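Local structure of ribonuclease mar1, putative (Trypanosoma cruzi, 1YZV) at residues S61-T66 against P84-F89; A22-D27 against F94-P99; G34-S39 against G146-G151. The protein is of unknown function but belongs to the isochorismatase superfamily and may be a hydrolase, possibly a ribonuclease. One frame throughout, in Å; residues are numbered along the deposited sequence.

Contact 1: residues S61-T66 against P84-F89; sequences SVYIVT and PDAHVF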
loop_
_atom_site.group_PDB
_atom_site.type_symbol
_atom_site.label_atom_id
_atom_site.label_comp_id
_atom_site.label_asym_id
_atom_site.label_seq_id
_atom_site.Cartn_x
_atom_site.Cartn_y
_atom_site.Cartn_z
ATOM N N SER A 61 21.735 -23.875 1.425
ATOM C CA SER A 61 21.649 -22.710 2.301
ATOM C C SER A 61 23.024 -22.228 2.699
ATOM O O SER A 61 23.882 -23.059 3.042
ATOM C CB SER A 61 20.800 -23.054 3.551
ATOM O OG SER A 61 20.659 -21.930 4.398
ATOM N N VAL A 62 23.173 -20.889 2.759
ATOM C CA VAL A 62 24.328 -20.209 3.307
ATOM C C VAL A 62 23.845 -19.128 4.270
ATOM O O VAL A 62 22.795 -18.531 4.059
ATOM C CB VAL A 62 25.256 -19.637 2.194
ATOM C CG1 VAL A 62 24.546 -18.646 1.339
ATOM C CG2 VAL A 62 26.554 -19.043 2.792
ATOM N N TYR A 63 24.520 -19.010 5.413
ATOM C CA TYR A 63 24.120 -18.078 6.485
ATOM C C TYR A 63 25.236 -17.044 6.661
ATOM O O TYR A 63 26.343 -17.378 7.131
ATOM C CB TYR A 63 23.884 -18.876 7.785
ATOM C CG TYR A 63 23.038 -18.212 8.842
ATOM C CD1 TYR A 63 23.573 -17.217 9.681
ATOM C CD2 TYR A 63 21.698 -18.546 9.003
ATOM C CE1 TYR A 63 22.800 -16.573 10.621
ATOM C CE2 TYR A 63 20.920 -17.911 9.987
ATOM C CZ TYR A 63 21.500 -16.947 10.811
ATOM O OH TYR A 63 20.744 -16.323 11.777
ATOM N N ILE A 64 24.899 -15.798 6.331
ATOM C CA ILE A 64 25.796 -14.666 6.300
ATOM C C ILE A 64 25.401 -13.619 7.325
ATOM O O ILE A 64 24.241 -13.180 7.383
ATOM C CB ILE A 64 25.806 -14.032 4.863
ATOM C CG1 ILE A 64 26.127 -15.151 3.882
ATOM C CG2 ILE A 64 26.731 -12.809 4.814
ATOM C CD1 ILE A 64 26.454 -14.743 2.554
ATOM N N VAL A 65 26.353 -13.300 8.200
ATOM C CA VAL A 65 26.174 -12.323 9.270
ATOM C C VAL A 65 27.133 -11.152 9.043
ATOM O O VAL A 65 28.337 -11.343 8.757
ATOM C CB VAL A 65 26.476 -12.945 10.643
ATOM C CG1 VAL A 65 26.137 -11.978 11.751
ATOM C CG2 VAL A 65 25.718 -14.286 10.808
ATOM N N THR A 66 26.607 -9.938 9.157
ATOM C CA THR A 66 27.472 -8.767 9.217
ATOM C C THR A 66 27.348 -8.080 10.572
ATOM O O THR A 66 26.373 -8.255 11.304
ATOM C CB THR A 66 27.164 -7.756 8.109
ATOM O OG1 THR A 66 25.773 -7.372 8.171
ATOM C CG2 THR A 66 27.514 -8.358 6.767
ATOM N N PRO A 84 27.300 -23.312 13.022
ATOM C CA PRO A 84 28.767 -23.412 13.096
ATOM C C PRO A 84 29.451 -22.981 11.805
ATOM O O PRO A 84 30.546 -22.487 11.858
ATOM C CB PRO A 84 29.029 -24.888 13.408
ATOM C CG PRO A 84 27.722 -25.600 13.249
ATOM C CD PRO A 84 26.625 -24.607 13.289
ATOM N N ASP A 85 28.732 -23.029 10.684
ATOM C CA ASP A 85 29.257 -22.583 9.407
ATOM C C ASP A 85 28.791 -21.186 8.956
ATOM O O ASP A 85 28.907 -20.833 7.792
ATOM C CB ASP A 85 28.977 -23.649 8.324
ATOM C CG ASP A 85 27.478 -23.891 8.081
ATOM O OD1 ASP A 85 26.615 -23.310 8.774
ATOM O OD2 ASP A 85 27.157 -24.703 7.194
ATOM N N ALA A 86 28.279 -20.379 9.882
ATOM C CA ALA A 86 27.948 -18.987 9.587
ATOM C C ALA A 86 29.190 -18.253 9.112
ATOM O O ALA A 86 30.278 -18.528 9.589
ATOM C CB ALA A 86 27.411 -18.286 10.841
ATOM N N HIS A 87 29.044 -17.401 8.100
ATOM C CA HIS A 87 30.134 -16.513 7.656
ATOM C C HIS A 87 29.872 -15.114 8.246
ATOM O O HIS A 87 28.799 -14.520 7.992
ATOM C CB HIS A 87 30.123 -16.444 6.137
ATOM C CG HIS A 87 30.244 -17.775 5.460
ATOM N ND1 HIS A 87 31.453 -18.256 4.990
ATOM C CD2 HIS A 87 29.299 -18.660 5.039
ATOM C CE1 HIS A 87 31.252 -19.395 4.347
ATOM N NE2 HIS A 87 29.959 -19.676 4.380
ATOM N N VAL A 88 30.756 -14.657 9.139
ATOM C CA VAL A 88 30.559 -13.430 9.884
ATOM C C VAL A 88 31.589 -12.375 9.446
ATOM O O VAL A 88 32.773 -12.674 9.352
ATOM C CB VAL A 88 30.672 -13.670 11.376
ATOM C CG1 VAL A 88 30.377 -12.399 12.176
ATOM C CG2 VAL A 88 29.748 -14.803 11.815
ATOM N N PHE A 89 31.132 -11.180 9.096
ATOM C CA PHE A 89 32.036 -10.150 8.589
ATOM C C PHE A 89 31.761 -8.812 9.254
ATOM O O PHE A 89 30.624 -8.452 9.566
ATOM C CB PHE A 89 31.873 -9.962 7.088
ATOM C CG PHE A 89 31.998 -11.230 6.287
ATOM C CD1 PHE A 89 33.231 -11.695 5.897
ATOM C CD2 PHE A 89 30.880 -11.948 5.914
ATOM C CE1 PHE A 89 33.336 -12.887 5.176
ATOM C CE2 PHE A 89 30.980 -13.087 5.149
ATOM C CZ PHE A 89 32.209 -13.571 4.802
HETATM O O HOH W 1 26.787 -20.796 5.851
#

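Contact 2: residues A22-D27 against F94-P99; sequences AFFCCD and FAMLVP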
loop_
_atom_site.group_PDB
_atom_site.type_symbol
_atom_site.label_atom_id
_atom_site.label_comp_id
_atom_site.label_asym_id
_atom_site.label_seq_id
_atom_site.Cartn_x
_atom_site.Cartn_y
_atom_site.Cartn_z
ATOM N N ALA A 22 20.429 -17.633 0.456
ATOM C CA ALA A 22 21.320 -17.013 1.470
ATOM C C ALA A 22 20.449 -16.345 2.513
ATOM O O ALA A 22 19.477 -15.654 2.194
ATOM C CB ALA A 22 22.250 -15.979 0.837
ATOM N N PHE A 23 20.782 -16.601 3.766
ATOM C CA PHE A 23 20.160 -15.954 4.880
ATOM C C PHE A 23 21.098 -14.825 5.316
ATOM O O PHE A 23 22.213 -15.064 5.795
ATOM C CB PHE A 23 19.897 -16.974 5.998
ATOM C CG PHE A 23 18.826 -17.968 5.660
ATOM C CD1 PHE A 23 17.484 -17.687 5.912
ATOM C CD2 PHE A 23 19.154 -19.182 5.091
ATOM C CE1 PHE A 23 16.509 -18.558 5.521
ATOM C CE2 PHE A 23 18.158 -20.013 4.598
ATOM C CZ PHE A 23 16.849 -19.737 4.862
ATOM N N PHE A 24 20.639 -13.595 5.110
ATOM C CA PHE A 24 21.387 -12.384 5.485
ATOM C C PHE A 24 20.881 -11.800 6.797
ATOM O O PHE A 24 19.830 -11.162 6.839
ATOM C CB PHE A 24 21.263 -11.315 4.425
ATOM C CG PHE A 24 22.224 -11.455 3.260
ATOM C CD1 PHE A 24 22.737 -12.676 2.876
ATOM C CD2 PHE A 24 22.619 -10.329 2.548
ATOM C CE1 PHE A 24 23.667 -12.761 1.858
ATOM C CE2 PHE A 24 23.524 -10.407 1.516
ATOM C CZ PHE A 24 24.033 -11.634 1.148
ATOM N N CYS A 25 21.696 -11.986 7.831
ATOM C CA CYS A 25 21.455 -11.516 9.186
ATOM C C CYS A 25 22.220 -10.189 9.402
ATOM O O CYS A 25 23.428 -10.161 9.585
ATOM C CB CYS A 25 21.952 -12.584 10.151
ATOM S SG CYS A 25 21.756 -12.220 11.904
ATOM N N CYS A 26 21.494 -9.104 9.286
ATOM C CA CYS A 26 22.041 -7.752 9.252
ATOM C C CYS A 26 22.197 -7.152 10.644
ATOM O O CYS A 26 21.219 -6.720 11.242
ATOM C CB CYS A 26 21.106 -6.861 8.442
ATOM S SG CYS A 26 21.818 -5.461 7.731
ATOM N N ASP A 27 23.421 -7.158 11.160
ATOM C CA ASP A 27 23.814 -6.252 12.266
ATOM C C ASP A 27 22.918 -6.321 13.536
ATOM O O ASP A 27 22.589 -5.296 14.147
ATOM C CB ASP A 27 23.838 -4.803 11.736
ATOM C CG ASP A 27 24.814 -4.586 10.579
ATOM O OD1 ASP A 27 25.511 -5.545 10.126
ATOM O OD2 ASP A 27 24.706 -3.480 9.963
ATOM N N PHE A 94 26.806 0.486 4.747
ATOM C CA PHE A 94 25.508 0.189 5.374
ATOM C C PHE A 94 24.938 -1.089 4.731
ATOM O O PHE A 94 24.623 -2.058 5.433
ATOM C CB PHE A 94 24.556 1.373 5.287
ATOM C CG PHE A 94 25.065 2.598 5.979
ATOM C CD1 PHE A 94 25.698 2.505 7.208
ATOM C CD2 PHE A 94 24.957 3.828 5.381
ATOM C CE1 PHE A 94 26.225 3.631 7.827
ATOM C CE2 PHE A 94 25.366 4.977 6.021
ATOM C CZ PHE A 94 26.074 4.869 7.237
ATOM N N ALA A 95 24.970 -1.149 3.409
ATOM C CA ALA A 95 24.645 -2.422 2.691
ATOM C C ALA A 95 25.626 -3.564 3.022
ATOM O O ALA A 95 26.832 -3.350 3.172
ATOM C CB ALA A 95 24.572 -2.192 1.212
ATOM N N MET A 96 25.110 -4.801 3.058
ATOM C CA MET A 96 25.879 -5.960 3.469
ATOM C C MET A 96 26.789 -6.474 2.356
ATOM O O MET A 96 27.652 -7.309 2.641
ATOM C CB MET A 96 24.968 -7.104 3.923
ATOM C CG MET A 96 24.167 -6.796 5.164
ATOM S SD MET A 96 23.037 -8.157 5.529
ATOM C CE MET A 96 24.153 -9.506 5.867
ATOM N N LEU A 97 26.731 -5.875 1.163
ATOM C CA LEU A 97 27.358 -6.477 -0.025
ATOM C C LEU A 97 28.786 -6.028 -0.200
ATOM O O LEU A 97 29.185 -5.474 -1.244
ATOM C CB LEU A 97 26.526 -6.216 -1.294
ATOM C CG LEU A 97 25.226 -7.010 -1.345
ATOM C CD1 LEU A 97 24.497 -6.585 -2.596
ATOM C CD2 LEU A 97 25.516 -8.503 -1.417
ATOM N N VAL A 98 29.541 -6.231 0.860
ATOM C CA VAL A 98 30.925 -5.828 0.900
ATOM C C VAL A 98 31.756 -6.887 0.171
ATOM O O VAL A 98 31.283 -8.003 -0.056
ATOM C CB VAL A 98 31.376 -5.589 2.352
ATOM C CG1 VAL A 98 30.580 -4.407 2.962
ATOM C CG2 VAL A 98 31.177 -6.825 3.222
ATOM N N PRO A 99 32.974 -6.524 -0.251
ATOM C CA PRO A 99 33.795 -7.467 -1.049
ATOM C C PRO A 99 33.965 -8.888 -0.479
ATOM O O PRO A 99 33.969 -9.827 -1.236
ATOM C CB PRO A 99 35.144 -6.751 -1.165
ATOM C CG PRO A 99 34.828 -5.276 -1.015
ATOM C CD PRO A 99 33.615 -5.190 -0.109
#

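Contact 3: residues G34-S39 against G146-G151; sequences GRIANS and GSQSQG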
loop_
_atom_site.group_PDB
_atom_site.type_symbol
_atom_site.label_atom_id
_atom_site.label_comp_id
_atom_site.label_asym_id
_atom_site.label_seq_id
_atom_site.Cartn_x
_atom_site.Cartn_y
_atom_site.Cartn_z
ATOM N N GLY A 34 19.008 -2.719 23.186
ATOM C CA GLY A 34 18.252 -1.889 24.091
ATOM C C GLY A 34 17.667 -0.638 23.479
ATOM O O GLY A 34 17.289 0.257 24.217
ATOM N N ARG A 35 17.801 -0.483 22.171
ATOM C CA ARG A 35 17.419 0.714 21.425
ATOM C C ARG A 35 16.374 0.385 20.326
ATOM O O ARG A 35 15.641 1.237 19.886
ATOM C CB ARG A 35 18.702 1.290 20.779
ATOM C CG ARG A 35 19.880 1.406 21.782
ATOM C CD ARG A 35 21.161 1.846 21.092
ATOM N NE ARG A 35 21.058 3.175 20.530
ATOM C CZ ARG A 35 21.504 4.285 21.117
ATOM N NH1 ARG A 35 22.170 4.240 22.276
ATOM N NH2 ARG A 35 21.327 5.453 20.497
ATOM N N ILE A 36 16.203 -0.889 20.003
ATOM C CA ILE A 36 15.232 -1.307 18.976
ATOM C C ILE A 36 14.129 -2.051 19.732
ATOM O O ILE A 36 14.399 -3.066 20.356
ATOM C CB ILE A 36 15.908 -2.236 17.985
ATOM C CG1 ILE A 36 17.109 -1.550 17.362
ATOM C CG2 ILE A 36 14.890 -2.817 16.914
ATOM C CD1 ILE A 36 16.943 -1.114 16.042
ATOM N N ALA A 37 12.918 -1.491 19.766
ATOM C CA ALA A 37 11.845 -2.031 20.583
ATOM C C ALA A 37 11.606 -3.545 20.430
ATOM O O ALA A 37 11.286 -4.250 21.408
ATOM C CB ALA A 37 10.540 -1.261 20.303
ATOM N N ASN A 38 11.592 -4.040 19.204
ATOM C CA ASN A 38 11.303 -5.474 18.985
ATOM C C ASN A 38 12.588 -6.323 18.806
ATOM O O ASN A 38 12.562 -7.365 18.136
ATOM C CB ASN A 38 10.407 -5.646 17.769
ATOM C CG ASN A 38 11.109 -5.208 16.498
ATOM O OD1 ASN A 38 11.823 -4.219 16.542
ATOM N ND2 ASN A 38 10.808 -5.857 15.341
ATOM N N SER A 39 13.714 -5.850 19.347
ATOM C CA SER A 39 14.991 -6.582 19.217
ATOM C C SER A 39 14.860 -8.062 19.537
ATOM O O SER A 39 15.545 -8.915 18.903
ATOM C CB SER A 39 16.103 -5.933 20.047
ATOM O OG SER A 39 15.854 -5.971 21.419
ATOM N N GLY A 146 13.849 -4.291 12.562
ATOM C CA GLY A 146 13.540 -3.241 13.483
ATOM C C GLY A 146 14.400 -2.027 13.294
ATOM O O GLY A 146 15.537 -2.138 12.747
ATOM N N SER A 147 13.895 -0.896 13.808
ATOM C CA SER A 147 14.642 0.366 13.823
ATOM C C SER A 147 14.539 0.977 15.207
ATOM O O SER A 147 13.708 0.552 16.025
ATOM C CB SER A 147 14.103 1.388 12.792
ATOM O OG SER A 147 14.166 0.905 11.470
ATOM N N GLN A 148 15.339 2.011 15.469
ATOM C CA GLN A 148 15.230 2.677 16.777
ATOM C C GLN A 148 13.907 3.451 16.904
ATOM O O GLN A 148 13.371 3.618 18.006
ATOM C CB GLN A 148 16.454 3.562 17.044
ATOM C CG GLN A 148 17.733 2.729 17.255
ATOM C CD GLN A 148 18.956 3.558 17.562
ATOM O OE1 GLN A 148 19.852 3.683 16.726
ATOM N NE2 GLN A 148 18.858 4.339 18.611
ATOM N N SER A 149 13.289 3.823 15.787
ATOM C CA SER A 149 11.982 4.410 15.860
ATOM C C SER A 149 11.015 3.654 14.979
ATOM O O SER A 149 11.369 3.221 13.883
ATOM C CB SER A 149 12.039 5.877 15.431
ATOM O OG SER A 149 11.308 6.053 14.217
ATOM N N GLN A 150 9.773 3.522 15.429
ATOM C CA GLN A 150 8.763 2.797 14.666
ATOM C C GLN A 150 8.500 3.450 13.300
ATOM O O GLN A 150 8.297 2.749 12.304
ATOM C CB GLN A 150 7.451 2.749 15.465
ATOM C CG GLN A 150 6.316 1.962 14.783
ATOM C CD GLN A 150 4.986 2.211 15.469
ATOM O OE1 GLN A 150 4.895 2.117 16.693
ATOM N NE2 GLN A 150 4.014 2.721 14.713
ATOM N N GLY A 151 8.470 4.782 13.267
ATOM C CA GLY A 151 8.201 5.531 12.035
ATOM C C GLY A 151 9.249 5.276 10.964
ATOM O O GLY A 151 8.897 5.124 9.780
HETATM O O HOH W 2 12.097 0.572 18.076
HETATM O O HOH W 3 11.254 -1.572 15.228
#

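Contact 1: residues S61-T66 against P84-F89
Tyr63 O takes the first backbone bond between the parallel strands 61-66 and 87-89, accepting His87 N at 2.9 Å. The chain then returns the favour: Val65 N gives a practically straight bond to His87 O (2.7 Å, 179° at the hydrogen), and Val65 O accepts Phe89 N at 2.8 Å from a donor tilted 20° from the carbonyl plane. On the other side of Tyr63 a water takes over, accepting from Tyr63 N and donating to Asp85 O. The alternate residues Val62, Ile64 and Thr66 turn their backbone bonds to strand 20-26 instead, so strand 61-68 is paired along both edges.

Side chains follow the parallel register. Val65 and Val88 lie side by side on one face, CB of Val65 3.9 Å from CG2 of Val88. On the face of Ile64 and Phe89, CG2 of Ile64 meets the edge of the Phe89 ring near CE2. Val62 CG2, anti to its backbone N, reaches CD2 of His87 at 3.6 Å, the two side chains crossing at about a right angle. Polar ends look elsewhere: Tyr63 OH bonds to Ala46 O, and Asp85 OD1 to His53 NE2.

These strands belong to the beta-alpha-beta unit running through helix 70-73. The chemistry of the contact implies backbone polarity paid for by direct bonds within the sheet and by a water between Tyr63 N and Asp85 O.

Contact 2: residues A22-D27 against F94-P99
The loop after strand 87-91 packs its Met96 against the C-terminal end of strand 20-26, in the buried core, and makes a Met-aromatic contact with Phe24. Met96 SD sits 4.8 Å from the centroid of the Phe24 ring, 58° off the ring normal, an oblique approach in which the sulfur meets CD2. The methyl CE goes further, touching Phe24 CB at 3.7 Å and CD2 as well. Met96 runs extended to SD and then bends, chi3 64°, which brings CE in beside the root of the ring; the two side chains slide past each other in opposite directions.

In this parallel alpha/beta sheet, strand 20-26 lies between strands 61-68 and 110-118, and the loop lies over the face that carries Phe24. Leu97, the centre of an inverse gamma turn, brings CD2 to the ring edge at CE2, 4.0 Å away. Two sulfurs meet next along the strand: Cys26 SG, anti to its backbone N, is 3.7 Å from Met96 SD, and it also touches Met96 CG. No hydrogen bond joins the two segments; Met96 N donates to Thr127 OG1 of helix 120-133, and Asp27 forms a salt bridge with Lys91.

Contact 3: residues G34-S39 against G146-G151
Ile36 supplies the apolar part of this contact, laying its branches against the backbone of Gly146 and Ser147. CD1 comes within 3.3 Å of Ser147 C, while CG2, anti to the backbone N, rests 3.7 Å from Gly146 CA. Asn38 OD1 closes on that same CA.

Two waters bridge the segments. One accepts from Ala37 N at 2.8 Å and donates to Ser147 O at 2.6 Å; the other donates to Asn38 OD1 and accepts from Ser147 N. On its amide nitrogen side, Asn38 bonds directly to Cys145 O.

At the surface, Arg35 and Gln148 lie side by side, their guanidinium and amide planes 77° apart. A CA-H...O contact joins Gln148 CA to Arg35 O at 3.5 Å.

Other bonds shape each segment on its own: Ser39 N bonds back to Ile36 O, closing a type I turn at the start of helix 39-56, and Ser149 OG caps helix 150-161 through Asp152 N.

Where the loop before helix 39-56 faces the end of strand 137-146, the chemistry implies close apolar contact at Ile36, with water bridging the backbone of Ala37 and the side chain of Asn38 to the backbone of Ser147.

How the contacts relate
From the N terminus, the chain first lays down 22-27 and then 34-39, the opening halves of contacts 2 and 3. It continues through helix 39-56 to strand 61-68, and contact 1 closes the shortest loop when 84-89 pairs beside it. Residues 94-99 then return to close contact 2, so contact 1 is nested within it; Thr66 OG1 to Asp27 OD1 joins the two directly, at 2.7 Å. Contact 3 closes last, at 146-151: it encloses contact 1 but crosses contact 2. Contacts 1 and 2 meet in the sheet, while contact 3 ties two helix-leading loops together about 19 Å from contact 2, centre to centre.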